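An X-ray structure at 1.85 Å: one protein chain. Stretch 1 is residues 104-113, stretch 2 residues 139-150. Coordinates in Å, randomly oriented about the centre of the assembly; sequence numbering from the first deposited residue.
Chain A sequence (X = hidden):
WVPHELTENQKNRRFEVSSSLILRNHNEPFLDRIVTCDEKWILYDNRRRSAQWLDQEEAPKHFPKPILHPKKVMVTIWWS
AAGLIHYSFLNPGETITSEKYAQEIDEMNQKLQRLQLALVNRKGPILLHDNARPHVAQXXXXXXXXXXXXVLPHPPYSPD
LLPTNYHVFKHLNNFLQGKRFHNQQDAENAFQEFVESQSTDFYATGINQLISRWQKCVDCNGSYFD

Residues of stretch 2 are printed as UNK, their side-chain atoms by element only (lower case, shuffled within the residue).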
ATOM      1  N   GLU A 104       4.925 -12.664   5.026  1.00 16.76           N
ATOM      2  CA  GLU A 104       5.406 -11.327   4.696  1.00 16.29           C
ATOM      3  C   GLU A 104       5.021 -10.297   5.752  1.00 16.44           C
ATOM      4  O   GLU A 104       5.826  -9.405   6.086  1.00 17.38           O
ATOM      5  CB  GLU A 104       4.855 -10.925   3.324  1.00 18.17           C
ATOM      6  CG  GLU A 104       5.642 -11.651   2.159  1.00 23.63           C
ATOM      7  CD  GLU A 104       7.168 -11.353   2.086  1.00 30.27           C
ATOM      8  OE1 GLU A 104       7.627 -10.210   2.293  1.00 31.31           O
ATOM      9  OE2 GLU A 104       7.941 -12.295   1.760  1.00 35.32           O
ATOM     10  N   ILE A 105       3.796 -10.387   6.246  1.00 15.15           N
ATOM     11  CA  ILE A 105       3.298  -9.480   7.327  1.00 14.72           C
ATOM     12  C   ILE A 105       4.148  -9.682   8.587  1.00 16.19           C
ATOM     13  O   ILE A 105       4.577  -8.725   9.212  1.00 14.64           O
ATOM     14  CB  ILE A 105       1.842  -9.801   7.630  1.00 15.61           C
ATOM     15  CG1 ILE A 105       0.931  -9.283   6.499  1.00 15.15           C
ATOM     16  CG2 ILE A 105       1.368  -9.214   8.969  1.00 10.95           C
ATOM     17  CD1 ILE A 105      -0.530  -9.817   6.691  1.00 18.95           C
ATOM     18  N   ASP A 106       4.422 -10.931   8.929  1.00 15.24           N
ATOM     19  CA  ASP A 106       5.326 -11.208  10.088  1.00 17.87           C
ATOM     20  C   ASP A 106       6.694 -10.534   9.901  1.00 18.16           C
ATOM     21  O   ASP A 106       7.217  -9.914  10.853  1.00 19.82           O
ATOM     22  CB  ASP A 106       5.489 -12.713  10.259  1.00 19.14           C
ATOM     23  CG  ASP A 106       5.804 -13.100  11.644  1.00 23.97           C
ATOM     24  OD1 ASP A 106       6.969 -12.859  12.067  1.00 32.74           O
ATOM     25  OD2 ASP A 106       4.943 -13.724  12.265  1.00 27.54           O
ATOM     26  N   GLU A 107       7.292 -10.653   8.716  1.00 17.16           N
ATOM     27  CA  GLU A 107       8.639 -10.080   8.461  1.00 19.24           C
ATOM     28  C   GLU A 107       8.531  -8.561   8.510  1.00 18.26           C
ATOM     29  O   GLU A 107       9.389  -7.920   9.137  1.00 16.65           O
ATOM     30  CB  GLU A 107       9.174 -10.516   7.094  1.00 20.74           C
ATOM     31  CG  GLU A 107      10.635 -10.099   6.860  1.00 23.26           C
ATOM     32  CD  GLU A 107      11.225 -10.589   5.543  1.00 26.03           C
ATOM     33  OE1 GLU A 107      10.643 -11.498   4.913  1.00 29.85           O
ATOM     34  OE2 GLU A 107      12.303 -10.043   5.155  1.00 32.17           O
HETATM   35  N   MSE A 108       7.521  -8.021   7.819  1.00 15.64           N
HETATM   36  CA  MSE A 108       7.276  -6.540   7.852  1.00 17.59           C
HETATM   37  C   MSE A 108       7.145  -6.023   9.311  1.00 15.74           C
HETATM   38  O   MSE A 108       7.703  -4.962   9.635  1.00 15.66           O
HETATM   39  CB  MSE A 108       6.032  -6.168   7.086  1.00 16.53           C
HETATM   40  CG  MSE A 108       5.670  -4.595   7.192  1.00 17.53           C
HETATM   41 SE   MSE A 108       4.626  -4.199   8.616  1.00 18.68          SE
HETATM   42  CE  MSE A 108       3.063  -5.352   8.318  1.00 19.36           C
ATOM     43  N   ASN A 109       6.363  -6.736  10.119  1.00 16.24           N
ATOM     44  CA  ASN A 109       6.143  -6.325  11.464  1.00 16.77           C
ATOM     45  C   ASN A 109       7.470  -6.327  12.280  1.00 16.68           C
ATOM     46  O   ASN A 109       7.677  -5.432  13.131  1.00 15.43           O
ATOM     47  CB  ASN A 109       5.058  -7.178  12.129  1.00 16.90           C
ATOM     48  CG  ASN A 109       4.679  -6.645  13.515  1.00 13.39           C
ATOM     49  OD1 ASN A 109       4.184  -5.529  13.637  1.00 17.02           O
ATOM     50  ND2 ASN A 109       5.017  -7.444  14.590  1.00 12.01           N
ATOM     51  N   GLN A 110       8.381  -7.282  11.999  1.00 16.28           N
ATOM     52  CA  GLN A 110       9.636  -7.266  12.749  1.00 16.15           C
ATOM     53  C   GLN A 110      10.422  -5.980  12.396  1.00 18.56           C
ATOM     54  O   GLN A 110      11.085  -5.342  13.246  1.00 17.45           O
ATOM     55  CB  GLN A 110      10.503  -8.478  12.456  1.00 15.11           C
ATOM     56  CG  GLN A 110       9.817  -9.789  12.843  1.00 16.30           C
ATOM     57  CD  GLN A 110      10.805 -10.944  12.572  1.00 18.48           C
ATOM     58  OE1 GLN A 110      11.184 -11.221  11.434  1.00 21.81           O
ATOM     59  NE2 GLN A 110      11.268 -11.535  13.636  1.00 21.55           N
ATOM     60  N   LYS A 111      10.415  -5.650  11.125  1.00 17.20           N
ATOM     61  CA  LYS A 111      11.103  -4.413  10.697  1.00 17.99           C
ATOM     62  C   LYS A 111      10.495  -3.145  11.271  1.00 16.91           C
ATOM     63  O   LYS A 111      11.232  -2.211  11.610  1.00 17.96           O
ATOM     64  CB  LYS A 111      11.173  -4.333   9.159  1.00 18.63           C
ATOM     65  CG  LYS A 111      12.091  -5.390   8.580  1.00 19.22           C
ATOM     66  CD  LYS A 111      12.047  -5.404   7.097  1.00 21.25           C
ATOM     67  CE  LYS A 111      13.038  -6.408   6.490  1.00 24.99           C
ATOM     68  NZ  LYS A 111      13.194  -6.105   4.997  1.00 23.59           N
ATOM     69  N   LEU A 112       9.163  -3.104  11.361  1.00 16.23           N
ATOM     70  CA  LEU A 112       8.443  -1.971  11.932  1.00 16.96           C
ATOM     71  C   LEU A 112       8.849  -1.841  13.391  1.00 16.66           C
ATOM     72  O   LEU A 112       9.133  -0.723  13.884  1.00 16.55           O
ATOM     73  CB  LEU A 112       6.936  -2.226  11.832  1.00 15.09           C
ATOM     74  CG  LEU A 112       6.054  -1.161  12.461  1.00 16.81           C
ATOM     75  CD1 LEU A 112       6.329   0.210  11.751  1.00 19.74           C
ATOM     76  CD2 LEU A 112       4.557  -1.510  12.433  1.00 15.85           C
ATOM     77  N   GLN A 113       8.936  -3.006  14.062  1.00 15.66           N
ATOM     78  CA  GLN A 113       9.304  -3.019  15.484  1.00 15.74           C
ATOM     79  C   GLN A 113      10.690  -2.399  15.684  1.00 16.29           C
ATOM     80  O   GLN A 113      10.839  -1.594  16.625  1.00 17.71           O
ATOM     81  CB  GLN A 113       9.284  -4.455  16.049  1.00 15.15           C
ATOM     82  CG  GLN A 113       7.866  -4.933  16.261  1.00 15.04           C
ATOM     83  CD  GLN A 113       7.807  -6.403  16.657  1.00 13.56           C
ATOM     84  OE1 GLN A 113       8.621  -7.197  16.218  1.00 16.69           O
ATOM     85  NE2 GLN A 113       6.800  -6.747  17.410  1.00 16.04           N
ATOM     86  N   UNK A 139      -4.322 -17.764   6.187  1.00 17.44           N
ATOM     87  CA  UNK A 139      -4.077 -17.354   7.580  1.00 18.00           C
ATOM     88  C   UNK A 139      -3.621 -15.930   7.788  1.00 18.03           C
ATOM     89  O   UNK A 139      -3.220 -15.595   8.912  1.00 16.91           O
ATOM     90  c   UNK A 139      -3.138 -18.450   5.618  1.00 17.64           C
ATOM     91  c   UNK A 139      -2.098 -18.452   6.824  1.00 17.99           C
ATOM     92  c   UNK A 139      -2.984 -18.356   8.034  1.00 15.65           C
ATOM     93  N   UNK A 140      -3.732 -15.098   6.732  1.00 17.45           N
ATOM     94  CA  UNK A 140      -3.508 -13.651   6.868  1.00 16.36           C
ATOM     95  C   UNK A 140      -4.334 -13.027   8.008  1.00 16.39           C
ATOM     96  O   UNK A 140      -3.786 -12.239   8.800  1.00 15.45           O
ATOM     97  o   UNK A 140      -2.601 -13.322   4.677  1.00 19.27           O
ATOM     98  c   UNK A 140      -3.694 -11.347   5.673  1.00 15.65           C
ATOM     99  c   UNK A 140      -3.701 -12.945   5.496  1.00 17.15           C
ATOM    100  N   UNK A 141      -5.647 -13.293   8.075  1.00 15.90           N
ATOM    101  CA  UNK A 141      -6.457 -12.669   9.095  1.00 16.03           C
ATOM    102  C   UNK A 141      -5.963 -13.021  10.502  1.00 16.87           C
ATOM    103  O   UNK A 141      -5.804 -12.146  11.369  1.00 16.32           O
ATOM    104  c   UNK A 141      -8.510 -12.545   7.551  1.00 16.91           C
ATOM    105  c   UNK A 141      -7.936 -13.069   8.914  1.00 14.67           C
ATOM    106  c   UNK A 141      -9.912 -12.970   7.458  1.00 17.72           C
ATOM    107  c   UNK A 141      -8.429 -10.977   7.593  1.00 17.87           C
ATOM    108  N   UNK A 142      -5.705 -14.297  10.734  1.00 17.11           N
ATOM    109  CA  UNK A 142      -5.154 -14.692  12.040  1.00 18.26           C
ATOM    110  C   UNK A 142      -3.787 -14.021  12.371  1.00 17.63           C
ATOM    111  O   UNK A 142      -3.563 -13.637  13.503  1.00 17.19           O
ATOM    112  n   UNK A 142      -5.604 -18.612  14.532  1.00 35.87           N
ATOM    113  c   UNK A 142      -5.052 -16.198  12.147  1.00 19.01           C
ATOM    114  c   UNK A 142      -4.638 -18.051  13.852  1.00 32.46           C
ATOM    115  c   UNK A 142      -4.783 -16.576  13.643  1.00 23.78           C
ATOM    116  o   UNK A 142      -3.656 -18.687  13.412  1.00 38.32           O
ATOM    117  N   UNK A 143      -2.919 -13.873  11.397  1.00 15.76           N
ATOM    118  CA  UNK A 143      -1.634 -13.252  11.625  1.00 15.57           C
ATOM    119  C   UNK A 143      -1.835 -11.813  12.095  1.00 15.49           C
ATOM    120  O   UNK A 143      -1.168 -11.338  13.008  1.00 13.73           O
ATOM    121  c   UNK A 143       1.665 -14.826  11.274  1.00 21.12           C
ATOM    122  c   UNK A 143       0.616 -12.690  10.477  1.00 17.04           C
ATOM    123  c   UNK A 143      -0.833 -13.283  10.334  1.00 15.71           C
ATOM    124  n   UNK A 143       2.719 -15.298  12.264  1.00 22.87           N
ATOM    125  c   UNK A 143       1.388 -13.373  11.593  1.00 21.25           C
ATOM    126  N   UNK A 144      -2.726 -11.113  11.400  1.00 15.01           N
ATOM    127  CA  UNK A 144      -3.050  -9.737  11.751  1.00 15.92           C
ATOM    128  C   UNK A 144      -3.600  -9.697  13.167  1.00 17.50           C
ATOM    129  O   UNK A 144      -3.100  -8.893  13.979  1.00 17.38           O
ATOM    130  c   UNK A 144      -3.243  -8.828   9.414  1.00 14.06           C
ATOM    131  c   UNK A 144      -4.256  -8.465   8.277  1.00 15.99           C
ATOM    132  c   UNK A 144      -2.092  -7.774   9.469  1.00 14.27           C
ATOM    133  c   UNK A 144      -4.031  -9.083  10.754  1.00 15.38           C
ATOM    134  N   UNK A 145      -4.527 -10.594  13.503  1.00 16.28           N
ATOM    135  CA  UNK A 145      -5.087 -10.566  14.838  1.00 14.88           C
ATOM    136  C   UNK A 145      -3.959 -10.829  15.898  1.00 16.87           C
ATOM    137  O   UNK A 145      -3.862 -10.113  16.915  1.00 15.91           O
ATOM    138  n   UNK A 145      -7.570 -10.707  16.815  1.00 21.49           N
ATOM    139  c   UNK A 145      -6.250 -11.562  14.953  1.00 14.17           C
ATOM    140  c   UNK A 145      -6.783 -11.680  16.391  1.00 19.17           C
ATOM    141  o   UNK A 145      -6.467 -12.665  17.105  1.00 20.23           O
ATOM    142  N   UNK A 146      -3.124 -11.821  15.640  1.00 17.37           N
ATOM    143  CA  UNK A 146      -2.057 -12.226  16.535  1.00 20.26           C
ATOM    144  C   UNK A 146      -1.003 -11.169  16.755  1.00 19.23           C
ATOM    145  O   UNK A 146      -0.553 -11.024  17.886  1.00 20.99           O
ATOM    146  c   UNK A 146      -2.340 -14.656  16.141  1.00 24.54           C
ATOM    147  c   UNK A 146      -1.642 -15.976  15.816  1.00 30.18           C
ATOM    148  o   UNK A 146      -2.213 -17.056  16.098  1.00 32.34           O
ATOM    149  c   UNK A 146      -1.401 -13.515  16.054  1.00 19.60           C
ATOM    150  o   UNK A 146      -0.542 -15.918  15.250  1.00 32.87           O
ATOM    151  N   UNK A 147      -0.728 -10.345  15.746  1.00 16.97           N
ATOM    152  CA  UNK A 147       0.272  -9.315  15.913  1.00 16.60           C
ATOM    153  C   UNK A 147      -0.289  -8.000  16.363  1.00 16.98           C
ATOM    154  O   UNK A 147       0.488  -7.057  16.555  1.00 17.84           O
ATOM    155  c   UNK A 147       2.530  -9.896  12.839  1.00 15.59           C
ATOM    156  c   UNK A 147       3.049 -10.711  15.173  1.00 18.79           C
ATOM    157  c   UNK A 147       1.899 -10.317  14.115  1.00 14.89           C
ATOM    158  c   UNK A 147       1.069  -9.133  14.624  1.00 16.74           C
ATOM    159  N   UNK A 148      -1.625  -7.922  16.489  1.00 18.48           N
ATOM    160  CA  UNK A 148      -2.302  -6.698  17.024  1.00 16.46           C
ATOM    161  C   UNK A 148      -2.651  -5.643  15.985  1.00 16.43           C
ATOM    162  O   UNK A 148      -2.810  -4.482  16.336  1.00 18.04           O
ATOM    163  N   UNK A 149      -2.849  -6.056  14.714  1.00 15.54           N
ATOM    164  CA  UNK A 149      -3.206  -5.079  13.591  1.00 15.41           C
ATOM    165  C   UNK A 149      -4.705  -4.939  13.421  1.00 17.04           C
ATOM    166  O   UNK A 149      -5.420  -5.927  13.247  1.00 17.07           O
ATOM    167  c   UNK A 149      -1.092  -5.220  12.074  1.00 15.06           C
ATOM    168  c   UNK A 149      -2.567  -5.498  12.232  1.00 15.99           C
ATOM    169  c   UNK A 149      -0.629  -4.254  11.165  1.00 13.25           C
ATOM    170  c   UNK A 149      -0.117  -6.001  12.765  1.00 15.24           C
ATOM    171  c   UNK A 149       1.242  -5.736  12.639  1.00 15.33           C
ATOM    172  o   UNK A 149       2.985  -4.438  11.625  1.00 13.75           O
ATOM    173  c   UNK A 149       1.656  -4.700  11.767  1.00 14.40           C
ATOM    174  c   UNK A 149       0.720  -3.992  11.018  1.00 16.99           C
ATOM    175  N   UNK A 150      -5.223  -3.701  13.529  1.00 15.50           N
ATOM    176  CA  UNK A 150      -6.529  -3.428  13.014  1.00 18.37           C
ATOM    177  C   UNK A 150      -6.442  -3.344  11.463  1.00 18.85           C
ATOM    178  O   UNK A 150      -5.400  -2.976  10.917  1.00 20.24           O
ATOM    179  o   UNK A 150      -8.142   0.377  14.280  1.00 26.06           O
ATOM    180  o   UNK A 150      -9.810   0.138  12.787  1.00 28.96           O
ATOM    181  c   UNK A 150      -8.366  -1.734  13.076  1.00 22.60           C
ATOM    182  c   UNK A 150      -8.798  -0.277  13.434  1.00 22.25           C
ATOM    183  c   UNK A 150      -7.017  -2.091  13.589  1.00 18.97           C
TER

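Position 139 has three side-chain carbons that close a ring onto its own backbone N, which makes it Pro139. It precedes the helix as N-cap, follows a cis peptide bond, and does not reach stretch 1.

Position 140 carries one carbon bearing one oxygen and one further carbon: Thr140. Its methyl CG2 lies 3.7 Å from Ile105 CD1, while OG1 is hydrogen-bonded elsewhere in the structure, so a small branched residue offers carbon to the contact without leaving its oxygen unpaired.

Position 141 has four carbons forked at the second, with CA-to-CB pointing away from stretch 1. The fork one carbon past CB indicates Leu141, an exposed leucine that plays no part here.

Position 142 shows three carbons, the third holding one oxygen and one nitrogen. This is Gln142, out of reach.

At position 143, four carbons run in a row to a terminal nitrogen, the signature of Lys143. Its CA is 7.4 Å from Asp106 CA, the nearest such pair across the stretches. CB points toward stretch 1, and chi2 and chi3 both p fold the chain so that NZ donates to Asp106 OD2 at 2.7 Å, a hydrogen bond within a salt bridge. On the way, CG passes 3.9 Å from Ile105 CG2, so the same side chain serves apolar packing and charge.

Position 144, again four carbons forked at the second, is Leu144. CA-to-CB points sideways, yet the end of the side chain comes nearer, placing CD2 3.8 Å from Ile105 CG2.

Position 145 has two carbons, the second with one oxygen and one nitrogen: Asn145, exposed and out of reach. Position 146 has three, the third with two oxygens: Glu146, likewise.

Position 147 repeats the four-carbon fork, and so is Leu147. Pointing toward stretch 1, it sets CD1 3.8 Å from Asn109 CB and 4.1 Å from Ile105 CG2.

Position 148 has no side-chain atoms and is Gly148. Its phi of 88° by itself favours glycine, and a Schellman motif turns the chain out of the helix.

Position 149 has one carbon, then a six-carbon ring bearing an oxygen: Tyr149. Its OH donates to Asn109 OD1 at 2.6 Å, with that acceptor at the ring edge. Met108 CE and Leu112 CD2, both oblique to the ring, each lie 3.4 Å from OH, so carbon packs around the polar bond.

Position 150, three carbons with two oxygens on the third, is Glu150, out of reach.

The contact joins two helices running roughly parallel, at 24°, with axes 10.2 Å apart at closest approach. Ile105 is the knob, seated among Thr140, Lys143, Leu144 and Leu147. Beside it the salt bridge ties the helices at a partly exposed site; beyond the helical turns, Tyr149 extends the contact to Met108, Asn109 and Leu112. The rule is economical: one buried knob, one charge pair, and one ring whose hydroxyl finds an acceptor; the whole contact buries 448 Å², both sides summed.

Stretch 2 (139-150) PTLQKLNELGYE
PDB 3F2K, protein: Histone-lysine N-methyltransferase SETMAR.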